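Local coordinates for protein Two-component system sensor histidine kinase (Bacteroides thetaiotaomicron, PDB 3OTT) that probably senses saccharides through this extracellular region of two beta-propellers and a beta-sandwich, passing the signal to its histidine kinase and DNA-binding parts, at residues 64-69 with 104-109; 82-87 with 99-104; 507-512 with 546-551. One frame throughout, in Å; residues are numbered along the deposited sequence. Where two conformers were deposited one is given.

Contact 1. Residues 64-69 with 104-109; sequences RIYCGV and DVRTMA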
ATOM      1  N   ARG B  64      -5.347  37.791   9.540  1.00 15.36           N
ATOM      2  CA  ARG B  64      -6.352  36.840   9.119  0.50 14.82           C
ATOM      3  C   ARG B  64      -5.719  35.751   8.247  1.00 14.67           C
ATOM      4  O   ARG B  64      -4.927  36.038   7.357  1.00 14.38           O
ATOM      5  CB  ARG B  64      -7.515  37.545   8.402  0.50 14.72           C
ATOM      6  CG  ARG B  64      -8.587  36.605   7.840  0.50 17.46           C
ATOM      7  CD  ARG B  64      -9.758  37.354   7.140  0.50 23.09           C
ATOM      8  NE  ARG B  64     -11.056  36.773   7.499  0.50 24.00           N
ATOM      9  CZ  ARG B  64     -12.131  37.489   7.855  0.50 24.41           C
ATOM     10  NH1 ARG B  64     -12.121  38.839   7.843  0.50 22.30           N
ATOM     11  NH2 ARG B  64     -13.231  36.855   8.194  0.50 18.73           N
ATOM     12  N   ILE B  65      -6.104  34.506   8.500  1.00 14.06           N
ATOM     13  CA  ILE B  65      -5.633  33.380   7.756  1.00 14.35           C
ATOM     14  C   ILE B  65      -6.743  32.936   6.788  1.00 15.48           C
ATOM     15  O   ILE B  65      -7.891  32.774   7.201  1.00 15.56           O
ATOM     16  CB  ILE B  65      -5.376  32.189   8.711  1.00 13.72           C
ATOM     17  CG1 ILE B  65      -4.539  32.609   9.935  1.00 15.96           C
ATOM     18  CG2 ILE B  65      -4.714  30.964   7.981  1.00 10.74           C
ATOM     19  CD1 ILE B  65      -3.162  33.066   9.583  1.00 14.20           C
ATOM     20  N   TYR B  66      -6.423  32.693   5.522  1.00 14.99           N
ATOM     21  CA  TYR B  66      -7.499  32.302   4.583  1.00 14.55           C
ATOM     22  C   TYR B  66      -7.494  30.840   4.228  1.00 15.03           C
ATOM     23  O   TYR B  66      -8.514  30.313   3.784  1.00 16.02           O
ATOM     24  CB  TYR B  66      -7.417  33.140   3.320  1.00 14.02           C
ATOM     25  CG  TYR B  66      -7.639  34.612   3.591  1.00 12.25           C
ATOM     26  CD1 TYR B  66      -8.937  35.166   3.544  1.00 10.96           C
ATOM     27  CD2 TYR B  66      -6.535  35.464   3.857  1.00 13.05           C
ATOM     28  CE1 TYR B  66      -9.157  36.540   3.787  1.00 14.05           C
ATOM     29  CE2 TYR B  66      -6.741  36.886   4.132  1.00 16.74           C
ATOM     30  CZ  TYR B  66      -8.059  37.387   4.100  1.00 16.44           C
ATOM     31  OH  TYR B  66      -8.270  38.717   4.315  1.00 20.32           O
ATOM     32  N   CYS B  67      -6.343  30.192   4.399  1.00 15.30           N
ATOM     33  CA  CYS B  67      -6.163  28.836   3.952  1.00 16.86           C
ATOM     34  C   CYS B  67      -4.828  28.391   4.519  1.00 17.00           C
ATOM     35  O   CYS B  67      -4.051  29.238   4.957  1.00 17.83           O
ATOM     36  CB  CYS B  67      -6.111  28.779   2.422  1.00 16.59           C
ATOM     37  SG  CYS B  67      -4.662  29.600   1.731  1.00 17.03           S
ATOM     38  N   GLY B  68      -4.578  27.087   4.498  1.00 15.50           N
ATOM     39  CA  GLY B  68      -3.313  26.540   4.942  1.00 16.06           C
ATOM     40  C   GLY B  68      -3.066  25.162   4.392  1.00 15.74           C
ATOM     41  O   GLY B  68      -4.002  24.500   4.017  1.00 16.25           O
ATOM     42  N   VAL B  69      -1.796  24.753   4.319  1.00 15.30           N
ATOM     43  CA  VAL B  69      -1.422  23.371   4.130  1.00 14.75           C
ATOM     44  C   VAL B  69      -0.198  23.055   4.977  1.00 15.07           C
ATOM     45  O   VAL B  69       0.562  23.957   5.307  1.00 14.01           O
ATOM     46  CB  VAL B  69      -1.023  22.999   2.663  1.00 16.11           C
ATOM     47  CG1 VAL B  69      -2.211  22.917   1.832  1.00 18.81           C
ATOM     48  CG2 VAL B  69       0.014  23.939   2.094  1.00 12.34           C
ATOM     49  N   ASP B 104      -2.305  38.444  -0.589  1.00 18.08           N
ATOM     50  CA  ASP B 104      -3.744  38.086  -0.733  1.00 17.49           C
ATOM     51  C   ASP B 104      -3.981  36.665  -1.286  1.00 16.18           C
ATOM     52  O   ASP B 104      -4.775  36.460  -2.241  1.00 15.44           O
ATOM     53  CB  ASP B 104      -4.469  39.120  -1.625  1.00 17.80           C
ATOM     54  CG  ASP B 104      -4.270  40.558  -1.131  1.00 23.94           C
ATOM     55  OD1 ASP B 104      -4.446  40.809   0.116  1.00 26.18           O
ATOM     56  OD2 ASP B 104      -3.920  41.446  -1.973  1.00 27.75           O
ATOM     57  N   VAL B 105      -3.263  35.704  -0.709  1.00 14.43           N
ATOM     58  CA  VAL B 105      -3.448  34.310  -0.978  1.00 12.29           C
ATOM     59  C   VAL B 105      -4.775  33.826  -0.352  1.00 13.66           C
ATOM     60  O   VAL B 105      -5.126  34.174   0.842  1.00 11.88           O
ATOM     61  CB  VAL B 105      -2.266  33.544  -0.414  1.00 12.98           C
ATOM     62  CG1 VAL B 105      -2.480  32.056  -0.470  1.00  9.07           C
ATOM     63  CG2 VAL B 105      -0.963  33.940  -1.174  1.00 13.20           C
ATOM     64  N   ARG B 106      -5.456  32.963  -1.108  1.00 12.37           N
ATOM     65  CA  ARG B 106      -6.801  32.550  -0.768  1.00 14.76           C
ATOM     66  C   ARG B 106      -6.896  31.039  -0.805  1.00 15.59           C
ATOM     67  O   ARG B 106      -7.752  30.465  -0.152  1.00 17.41           O
ATOM     68  CB  ARG B 106      -7.830  33.139  -1.737  1.00 15.50           C
ATOM     69  CG  ARG B 106      -8.137  34.602  -1.573  1.00 17.55           C
ATOM     70  CD  ARG B 106      -8.913  34.876  -0.258  1.00 17.34           C
ATOM     71  NE  ARG B 106      -9.154  36.318  -0.083  1.00 14.08           N
ATOM     72  CZ  ARG B 106      -8.221  37.167   0.340  1.00 17.91           C
ATOM     73  NH1 ARG B 106      -6.987  36.724   0.608  1.00 17.02           N
ATOM     74  NH2 ARG B 106      -8.512  38.458   0.523  1.00 16.57           N
ATOM     75  N   THR B 107      -6.014  30.366  -1.535  1.00 15.80           N
ATOM     76  CA  THR B 107      -6.151  28.928  -1.688  1.00 15.32           C
ATOM     77  C   THR B 107      -4.823  28.313  -2.006  1.00 15.50           C
ATOM     78  O   THR B 107      -3.969  28.957  -2.655  1.00 15.33           O
ATOM     79  CB  THR B 107      -7.216  28.567  -2.824  1.00 16.47           C
ATOM     80  OG1 THR B 107      -7.254  27.152  -2.985  1.00 17.66           O
ATOM     81  CG2 THR B 107      -6.774  29.150  -4.259  1.00 17.32           C
ATOM     82  N   MET B 108      -4.612  27.071  -1.569  1.00 16.02           N
ATOM     83  CA  MET B 108      -3.304  26.371  -1.761  1.00 15.95           C
ATOM     84  C   MET B 108      -3.541  24.903  -2.029  1.00 15.09           C
ATOM     85  O   MET B 108      -4.483  24.366  -1.496  1.00 15.36           O
ATOM     86  CB  MET B 108      -2.421  26.473  -0.541  1.00 16.34           C
ATOM     87  CG  MET B 108      -1.975  27.886  -0.174  1.00 22.32           C
ATOM     88  SD  MET B 108      -0.785  28.078   1.260  1.00 30.75           S
ATOM     89  CE  MET B 108      -1.715  27.578   2.569  1.00 26.04           C
ATOM     90  N   ALA B 109      -2.728  24.265  -2.888  1.00 14.34           N
ATOM     91  CA  ALA B 109      -2.861  22.831  -3.145  1.00 13.65           C
ATOM     92  C   ALA B 109      -1.522  22.320  -3.540  1.00 14.12           C
ATOM     93  O   ALA B 109      -0.855  22.930  -4.409  1.00 15.32           O
ATOM     94  CB  ALA B 109      -3.860  22.575  -4.233  1.00 13.90           C
TER
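Tyr66 meets Arg106 where the short strands 67-69 and 105-109 run side by side in the same direction, their axes 6.1 Å apart at closest approach and 26° from parallel. The backbones are not hydrogen-bonded to each other; side chains fill the interval. The guanidinium of Arg106 lies almost flat on the Tyr66 ring, the planes 9° apart, and Arg106 CZ stands 3.7 Å from the centroid of the Tyr66 ring, a cation-pi stack over the face. Arg106 CB points away from Tyr66, and the bend at chi2 (-69°) returns CD toward the ring. Arg106 NH1 also bonds to Val105 O at 3.2 Å, from well above the carbonyl plane, a second restraint on the guanidinium's rotation. Tyr66 OH is hydrogen-bonded to Asp81 OD1. Further along, Cys67 SG packs 4.0 Å from Val105 CG1 and 3.7 Å from Met108 CG. An alanine in place of Tyr66 would probably leave the Arg106 guanidinium without its stacking surface and Asp81 without the hydroxyl bonded to it. Each strand is the first of a four-stranded antiparallel propeller blade: 67-71 pairs with 75-79, and 105-111 with 114-119, where Arg106 and Thr107 form a classic beta bulge. The interface thus joins two successive blades, while Thr107 OG1 reaches Ile151 N in the next one.

Contact 2. Residues 82-87 with 99-104; sequences NGILVY and TDFPTD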
ATOM      1  N   ASN B  82      -0.737  39.571   3.542  1.00 21.08           N
ATOM      2  CA  ASN B  82       0.630  39.871   3.186  1.00 23.75           C
ATOM      3  C   ASN B  82       1.329  38.740   2.415  1.00 23.76           C
ATOM      4  O   ASN B  82       2.404  38.918   1.849  1.00 25.35           O
ATOM      5  CB  ASN B  82       1.461  40.307   4.360  1.00 24.07           C
ATOM      6  CG  ASN B  82       2.823  40.825   3.914  1.00 31.66           C
ATOM      7  OD1 ASN B  82       3.862  40.346   4.391  1.00 39.11           O
ATOM      8  ND2 ASN B  82       2.833  41.787   2.967  1.00 32.25           N
ATOM      9  N   GLY B  83       0.695  37.593   2.326  1.00 22.31           N
ATOM     10  CA  GLY B  83       1.264  36.591   1.471  1.00 21.15           C
ATOM     11  C   GLY B  83       1.099  35.245   2.097  1.00 19.25           C
ATOM     12  O   GLY B  83       0.003  34.663   2.118  1.00 18.42           O
ATOM     13  N   ILE B  84       2.208  34.746   2.583  1.00 18.99           N
ATOM     14  CA  ILE B  84       2.238  33.457   3.191  1.00 18.80           C
ATOM     15  C   ILE B  84       2.996  33.548   4.463  1.00 18.82           C
ATOM     16  O   ILE B  84       4.122  33.969   4.492  1.00 19.48           O
ATOM     17  CB  ILE B  84       2.869  32.414   2.275  1.00 20.01           C
ATOM     18  CG1 ILE B  84       1.940  32.185   1.086  1.00 16.07           C
ATOM     19  CG2 ILE B  84       3.175  31.124   3.061  1.00 18.84           C
ATOM     20  CD1 ILE B  84       2.336  31.082   0.206  1.00 23.37           C
ATOM     21  N   LEU B  85       2.341  33.140   5.525  1.00 17.23           N
ATOM     22  CA  LEU B  85       2.925  33.117   6.821  1.00 16.96           C
ATOM     23  C   LEU B  85       3.332  31.671   7.080  1.00 16.91           C
ATOM     24  O   LEU B  85       2.519  30.750   6.915  1.00 18.20           O
ATOM     25  CB  LEU B  85       1.850  33.579   7.778  1.00 16.55           C
ATOM     26  CG  LEU B  85       2.257  33.877   9.202  1.00 21.45           C
ATOM     27  CD1 LEU B  85       3.349  35.007   9.281  1.00 17.03           C
ATOM     28  CD2 LEU B  85       0.935  34.213   9.960  1.00 17.75           C
ATOM     29  N   VAL B  86       4.607  31.449   7.386  1.00 16.18           N
ATOM     30  CA  VAL B  86       5.112  30.124   7.604  1.00 15.57           C
ATOM     31  C   VAL B  86       5.391  29.810   9.101  1.00 16.53           C
ATOM     32  O   VAL B  86       6.252  30.444   9.746  1.00 19.42           O
ATOM     33  CB  VAL B  86       6.341  29.870   6.739  1.00 14.99           C
ATOM     34  CG1 VAL B  86       6.953  28.523   7.062  1.00 13.93           C
ATOM     35  CG2 VAL B  86       5.954  29.953   5.255  1.00 11.93           C
ATOM     36  N   TYR B  87       4.718  28.802   9.637  1.00 15.28           N
ATOM     37  CA  TYR B  87       4.863  28.517  11.044  1.00 14.96           C
ATOM     38  C   TYR B  87       5.485  27.138  11.239  1.00 14.71           C
ATOM     39  O   TYR B  87       4.967  26.119  10.756  1.00 13.31           O
ATOM     40  CB  TYR B  87       3.491  28.657  11.766  1.00 13.92           C
ATOM     41  CG  TYR B  87       3.516  28.307  13.243  1.00 13.33           C
ATOM     42  CD1 TYR B  87       4.138  29.166  14.196  1.00 18.43           C
ATOM     43  CD2 TYR B  87       2.921  27.161  13.699  1.00 15.26           C
ATOM     44  CE1 TYR B  87       4.172  28.841  15.565  1.00 16.16           C
ATOM     45  CE2 TYR B  87       2.912  26.826  15.083  1.00 16.92           C
ATOM     46  CZ  TYR B  87       3.541  27.669  15.983  1.00 17.55           C
ATOM     47  OH  TYR B  87       3.524  27.330  17.299  1.00 21.42           O
ATOM     48  N   THR B  99      11.901  33.919   0.066  1.00 35.82           N
ATOM     49  CA  THR B  99      11.041  34.257  -1.105  1.00 34.25           C
ATOM     50  C   THR B  99      10.021  35.379  -0.903  1.00 33.10           C
ATOM     51  O   THR B  99       9.250  35.398   0.065  1.00 32.95           O
ATOM     52  CB  THR B  99      10.253  33.030  -1.626  1.00 33.82           C
ATOM     53  OG1 THR B  99      11.107  31.884  -1.657  1.00 31.68           O
ATOM     54  CG2 THR B  99       9.643  33.306  -3.052  1.00 33.04           C
ATOM     55  N   ASP B 100       9.998  36.274  -1.874  1.00 32.20           N
ATOM     56  CA  ASP B 100       8.958  37.268  -2.008  1.00 31.29           C
ATOM     57  C   ASP B 100       7.706  36.617  -2.569  1.00 29.29           C
ATOM     58  O   ASP B 100       7.648  36.273  -3.733  1.00 30.63           O
ATOM     59  CB  ASP B 100       9.440  38.389  -2.918  1.00 33.07           C
ATOM     60  CG  ASP B 100       8.547  39.618  -2.839  1.00 37.65           C
ATOM     61  OD1 ASP B 100       7.408  39.477  -2.301  1.00 38.79           O
ATOM     62  OD2 ASP B 100       8.984  40.714  -3.301  1.00 41.68           O
ATOM     63  N   PHE B 101       6.719  36.404  -1.717  1.00 26.51           N
ATOM     64  CA  PHE B 101       5.484  35.754  -2.106  1.00 24.79           C
ATOM     65  C   PHE B 101       4.458  36.785  -2.579  1.00 24.48           C
ATOM     66  O   PHE B 101       4.492  37.924  -2.146  1.00 25.27           O
ATOM     67  CB  PHE B 101       4.938  34.989  -0.900  1.00 22.75           C
ATOM     68  CG  PHE B 101       5.680  33.663  -0.601  1.00 24.96           C
ATOM     69  CD1 PHE B 101       5.742  32.618  -1.573  1.00 21.61           C
ATOM     70  CD2 PHE B 101       6.277  33.446   0.650  1.00 23.69           C
ATOM     71  CE1 PHE B 101       6.385  31.436  -1.298  1.00 25.26           C
ATOM     72  CE2 PHE B 101       6.925  32.226   0.957  1.00 24.62           C
ATOM     73  CZ  PHE B 101       6.992  31.222  -0.013  1.00 25.21           C
ATOM     74  N   PRO B 102       3.521  36.392  -3.449  1.00 24.21           N
ATOM     75  CA  PRO B 102       2.430  37.310  -3.751  1.00 23.94           C
ATOM     76  C   PRO B 102       1.546  37.534  -2.520  1.00 22.86           C
ATOM     77  O   PRO B 102       1.530  36.712  -1.620  1.00 22.76           O
ATOM     78  CB  PRO B 102       1.641  36.569  -4.828  1.00 24.03           C
ATOM     79  CG  PRO B 102       1.855  35.170  -4.547  1.00 25.64           C
ATOM     80  CD  PRO B 102       3.304  35.070  -4.064  1.00 24.10           C
ATOM     81  N   THR B 103       0.843  38.658  -2.506  1.00 22.22           N
ATOM     82  CA  THR B 103      -0.080  39.061  -1.473  1.00 20.49           C
ATOM     83  C   THR B 103      -1.473  38.401  -1.637  1.00 19.84           C
ATOM     84  O   THR B 103      -1.787  37.846  -2.698  1.00 18.23           O
ATOM     85  CB  THR B 103      -0.233  40.625  -1.526  1.00 22.71           C
ATOM     86  OG1 THR B 103      -0.769  41.022  -2.796  1.00 22.00           O
ATOM     87  CG2 THR B 103       1.133  41.360  -1.284  1.00 19.35           C
ATOM     88  N   ASP B 104      -2.305  38.444  -0.589  1.00 18.08           N
ATOM     89  CA  ASP B 104      -3.744  38.086  -0.733  1.00 17.49           C
ATOM     90  C   ASP B 104      -3.981  36.665  -1.286  1.00 16.18           C
ATOM     91  O   ASP B 104      -4.775  36.460  -2.241  1.00 15.44           O
ATOM     92  CB  ASP B 104      -4.469  39.120  -1.625  1.00 17.80           C
ATOM     93  CG  ASP B 104      -4.270  40.558  -1.131  1.00 23.94           C
ATOM     94  OD1 ASP B 104      -4.446  40.809   0.116  1.00 26.18           O
ATOM     95  OD2 ASP B 104      -3.920  41.446  -1.973  1.00 27.75           O
TER
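Ile84 and Phe101 carry the apolar part of this contact, between strand 84-87 and the loop 99-104 that leads into strand 105-111. The evidence for a CH-pi interaction is the position of Ile84 CD1, 4.2 Å from the centroid of the Phe101 ring and 14° off its normal. Ile84 CB adds to the same approach, 3.9 Å from Phe101 CD2. Phe101 CG is anti to its own carbonyl carbon (chi1 -76°), which sets the root of the ring beside the backbone N, and Thr99 CB sits over the rim of the face opposite Ile84. Tyr126 meets the Phe101 ring edge-to-face, so the aromatic group is bounded by the next blade as well.

Backbone contacts form the second kind. Gly83 CA comes 3.1 Å from Pro102 O in a CA-H...O contact. Gly83 CA and Thr103 CA are 4.1 Å apart, the closest CA pair between the segments. Gly83 has a positive phi (142°), and a CB built there would crowd both Pro102 O and the carbonyl oxygen of Asn82; the lack of a side chain lets the loop lie this close.

Polar interactions are local or directed elsewhere. Thr103 OG1 gives a weak hydrogen bond to Asp104 OD2 at 3.3 Å, within the loop. Gly83 N bonds to Thr80 OG1, the Gln96 side chain serves both Ile84 O and Val86 N, and Thr99 OG1 bonds to Tyr126 OH.

The two segments therefore meet through a phenyl face and close backbone packing rather than through conventional hydrogen bonds. Such a contact probably depends on fit of shape more than on polar bonds: the loop seats against the strand on its way from one propeller blade to the next.

Contact 3. Residues 507-512 with 546-551; sequences KLFADE and ESQQSI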
ATOM      1  N   LYS B 507     -23.565 -41.577  18.011  1.00 22.32           N
ATOM      2  CA  LYS B 507     -24.153 -40.490  17.243  1.00 21.52           C
ATOM      3  C   LYS B 507     -25.309 -39.961  18.014  1.00 20.92           C
ATOM      4  O   LYS B 507     -26.237 -40.710  18.213  1.00 22.00           O
ATOM      5  CB  LYS B 507     -24.677 -40.986  15.888  1.00 21.33           C
ATOM      6  CG  LYS B 507     -25.434 -39.911  15.088  1.00 21.90           C
ATOM      7  CD  LYS B 507     -26.010 -40.474  13.758  1.00 29.60           C
ATOM      8  CE  LYS B 507     -24.965 -40.597  12.668  1.00 28.59           C
ATOM      9  NZ  LYS B 507     -24.380 -39.266  12.383  1.00 30.06           N
ATOM     10  N   LEU B 508     -25.290 -38.678  18.410  1.00 19.74           N
ATOM     11  CA  LEU B 508     -26.374 -38.109  19.213  1.00 19.15           C
ATOM     12  C   LEU B 508     -27.115 -36.901  18.572  1.00 18.66           C
ATOM     13  O   LEU B 508     -26.565 -36.216  17.746  1.00 15.87           O
ATOM     14  CB  LEU B 508     -25.849 -37.710  20.588  1.00 20.07           C
ATOM     15  CG  LEU B 508     -25.455 -38.845  21.559  1.00 22.37           C
ATOM     16  CD1 LEU B 508     -24.559 -38.207  22.593  1.00 18.76           C
ATOM     17  CD2 LEU B 508     -26.673 -39.552  22.187  1.00 22.47           C
ATOM     18  N   PHE B 509     -28.384 -36.695  18.951  1.00 18.85           N
ATOM     19  CA  PHE B 509     -29.205 -35.572  18.476  1.00 19.57           C
ATOM     20  C   PHE B 509     -29.461 -35.587  16.967  1.00 19.98           C
ATOM     21  O   PHE B 509     -29.715 -34.544  16.373  1.00 20.76           O
ATOM     22  CB  PHE B 509     -28.618 -34.217  18.999  1.00 19.81           C
ATOM     23  CG  PHE B 509     -28.231 -34.277  20.480  1.00 23.11           C
ATOM     24  CD1 PHE B 509     -29.197 -34.502  21.452  1.00 23.41           C
ATOM     25  CD2 PHE B 509     -26.881 -34.227  20.885  1.00 24.45           C
ATOM     26  CE1 PHE B 509     -28.834 -34.594  22.825  1.00 27.17           C
ATOM     27  CE2 PHE B 509     -26.519 -34.297  22.234  1.00 24.05           C
ATOM     28  CZ  PHE B 509     -27.487 -34.503  23.198  1.00 28.16           C
ATOM     29  N   ALA B 510     -29.378 -36.765  16.344  1.00 19.47           N
ATOM     30  CA  ALA B 510     -29.663 -36.889  14.921  1.00 21.34           C
ATOM     31  C   ALA B 510     -31.167 -36.761  14.644  1.00 22.58           C
ATOM     32  O   ALA B 510     -31.574 -36.560  13.508  1.00 24.31           O
ATOM     33  CB  ALA B 510     -29.099 -38.253  14.333  1.00 19.00           C
ATOM     34  N   ASP B 511     -31.973 -36.895  15.680  1.00 24.40           N
ATOM     35  CA  ASP B 511     -33.409 -36.804  15.527  1.00 27.19           C
ATOM     36  C   ASP B 511     -33.844 -35.372  15.141  1.00 26.89           C
ATOM     37  O   ASP B 511     -34.722 -35.192  14.314  1.00 28.37           O
ATOM     38  CB  ASP B 511     -34.128 -37.360  16.780  1.00 28.07           C
ATOM     39  CG  ASP B 511     -33.793 -36.587  18.078  1.00 32.49           C
ATOM     40  OD1 ASP B 511     -32.786 -35.804  18.131  1.00 34.57           O
ATOM     41  OD2 ASP B 511     -34.552 -36.778  19.066  1.00 36.50           O
ATOM     42  N   GLU B 512     -33.168 -34.368  15.691  1.00 26.25           N
ATOM     43  CA  GLU B 512     -33.452 -32.980  15.411  1.00 25.99           C
ATOM     44  C   GLU B 512     -32.417 -32.336  14.480  1.00 24.98           C
ATOM     45  O   GLU B 512     -32.776 -31.601  13.553  1.00 25.39           O
ATOM     46  CB  GLU B 512     -33.514 -32.220  16.753  1.00 26.82           C
ATOM     47  CG  GLU B 512     -34.055 -30.808  16.630  1.00 31.48           C
ATOM     48  CD  GLU B 512     -34.476 -30.167  17.976  1.00 38.41           C
ATOM     49  OE1 GLU B 512     -34.574 -30.878  19.020  1.00 39.74           O
ATOM     50  OE2 GLU B 512     -34.718 -28.931  17.957  1.00 41.48           O
ATOM     51  N   GLU B 546     -27.053 -35.524  28.608  1.00 28.51           N
ATOM     52  CA  GLU B 546     -27.318 -35.514  27.163  1.00 29.75           C
ATOM     53  C   GLU B 546     -28.685 -34.886  26.844  1.00 30.50           C
ATOM     54  O   GLU B 546     -29.398 -35.301  25.917  1.00 31.39           O
ATOM     55  CB  GLU B 546     -27.139 -36.923  26.580  1.00 29.83           C
ATOM     56  CG  GLU B 546     -25.647 -37.275  26.513  1.00 32.36           C
ATOM     57  CD  GLU B 546     -25.365 -38.740  26.148  1.00 41.27           C
ATOM     58  OE1 GLU B 546     -26.300 -39.530  25.828  1.00 41.74           O
ATOM     59  OE2 GLU B 546     -24.165 -39.097  26.180  1.00 45.26           O
ATOM     60  N   SER B 547     -29.031 -33.906  27.664  1.00 29.94           N
ATOM     61  CA  SER B 547     -30.210 -33.099  27.518  1.00 30.52           C
ATOM     62  C   SER B 547     -29.918 -31.937  26.598  1.00 29.14           C
ATOM     63  O   SER B 547     -28.772 -31.554  26.403  1.00 27.83           O
ATOM     64  CB  SER B 547     -30.527 -32.444  28.862  1.00 31.49           C
ATOM     65  OG  SER B 547     -31.919 -32.278  28.960  1.00 35.44           O
ATOM     66  N   GLN B 548     -30.970 -31.271  26.163  1.00 28.44           N
ATOM     67  CA  GLN B 548     -30.834 -30.429  25.022  1.00 27.30           C
ATOM     68  C   GLN B 548     -32.005 -29.462  24.928  1.00 27.19           C
ATOM     69  O   GLN B 548     -33.154 -29.861  25.097  1.00 26.88           O
ATOM     70  CB  GLN B 548     -30.784 -31.406  23.844  1.00 27.50           C
ATOM     71  CG  GLN B 548     -30.796 -30.840  22.545  1.00 30.44           C
ATOM     72  CD  GLN B 548     -32.179 -30.718  22.034  1.00 31.36           C
ATOM     73  OE1 GLN B 548     -32.734 -29.616  22.004  1.00 33.21           O
ATOM     74  NE2 GLN B 548     -32.768 -31.843  21.633  1.00 31.00           N
ATOM     75  N   GLN B 549     -31.712 -28.195  24.653  1.00 26.53           N
ATOM     76  CA  GLN B 549     -32.736 -27.176  24.379  1.00 28.20           C
ATOM     77  C   GLN B 549     -32.310 -26.401  23.115  1.00 27.93           C
ATOM     78  O   GLN B 549     -31.135 -26.232  22.802  1.00 25.65           O
ATOM     79  CB  GLN B 549     -32.900 -26.213  25.579  1.00 28.93           C
ATOM     80  CG  GLN B 549     -34.326 -26.068  26.107  1.00 36.00           C
ATOM     81  CD  GLN B 549     -34.490 -24.881  27.096  1.00 43.76           C
ATOM     82  OE1 GLN B 549     -34.548 -25.089  28.307  1.00 47.73           O
ATOM     83  NE2 GLN B 549     -34.570 -23.643  26.570  1.00 42.06           N
ATOM     84  N   SER B 550     -33.283 -25.913  22.391  1.00 29.36           N
ATOM     85  CA  SER B 550     -33.019 -25.411  21.086  1.00 30.45           C
ATOM     86  C   SER B 550     -33.863 -24.182  20.839  1.00 31.03           C
ATOM     87  O   SER B 550     -34.970 -24.092  21.340  1.00 31.07           O
ATOM     88  CB  SER B 550     -33.386 -26.526  20.093  1.00 31.00           C
ATOM     89  OG  SER B 550     -32.875 -26.149  18.866  1.00 34.79           O
ATOM     90  N   ILE B 551     -33.327 -23.214  20.098  1.00 31.85           N
ATOM     91  CA  ILE B 551     -34.094 -22.019  19.725  1.00 32.57           C
ATOM     92  C   ILE B 551     -33.836 -21.690  18.277  1.00 33.12           C
ATOM     93  O   ILE B 551     -32.850 -22.120  17.696  1.00 32.24           O
ATOM     94  CB  ILE B 551     -33.685 -20.754  20.532  1.00 33.16           C
ATOM     95  CG1 ILE B 551     -32.169 -20.597  20.528  1.00 32.02           C
ATOM     96  CG2 ILE B 551     -34.269 -20.777  21.950  1.00 33.61           C
ATOM     97  CD1 ILE B 551     -31.722 -19.194  20.553  1.00 32.07           C
TER
HETATM   98  O   HOH W   1     -32.826 -34.735  20.846  1.00 20.94           O
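Two neighbouring blades of the second beta-propeller meet here, Phe509 and Glu512 on the chain leaving strand 504-508 touching Glu546, Gln548 and Ser550 of 546-551. Both strands are the fourth of their antiparallel sheets. Glu546 and Ser547 form a G1 beta bulge against strand 537-542, and Glu546, at its first position, has a positive phi.

Glu546 O approaches the Phe509 ring at its edge, near the ring plane, 3.2 Å from Phe509 CE1. Gln548 CB lies 3.9 Å from that same Phe509 CE1, and the Gln548 amide is turned nearly perpendicular to the ring, at 89°. Met539 and Ile541 of strand 537-542 supply further packing for Phe509. Beside it, the Glu546 side chain crosses Leu508 at about a right angle, Glu546 CD resting 3.7 Å from Leu508 CD1.

The polar half is looser. Gln548 NE2 donates weakly to Glu512 OE1 at 3.3 Å, with the carboxylate and amide planes 80° apart. Glu512 CG is anti to its backbone N (chi1 -169°), and the chain is extended beyond it, which carries the carboxylate across to the strand. Water 1 donates to Asp511 OD1 at 2.9 Å and accepts a weak bond from Gln548 NE2 at 3.0 Å. Ser550 CB lies 3.5 Å from Glu512 OE2, an oxygen that also has a long, weak ion pair with Lys517.

The chemistry is that of a surface seam: the Phe509 ring and the Leu508 methyls supply the apolar surface, while the weak and water-mediated bonds around them probably permit the carboxylates and amide some adjustment.

How the contacts relate
Contacts 1 and 2 belong to the first propeller, and contact 3 to the second. Contact 2 is nested along the chain inside the loop closed by contact 1; their centres are 10 Å apart, they share Asp104, and Val105 CG2 packs 3.5 Å from Gly83 O. Both involve the sheet that holds strands 67-71 and 84-88, joining it to the next blade at its inner strand and through the connecting loop. Contact 3 follows later, its centre about 71 Å from that of contact 1 and 78 Å from that of contact 2, on the opposite side of the chain's centre. Blade-to-blade packing thus occurs at the innermost strands and a connecting loop in one propeller, and near the outermost strands in the other.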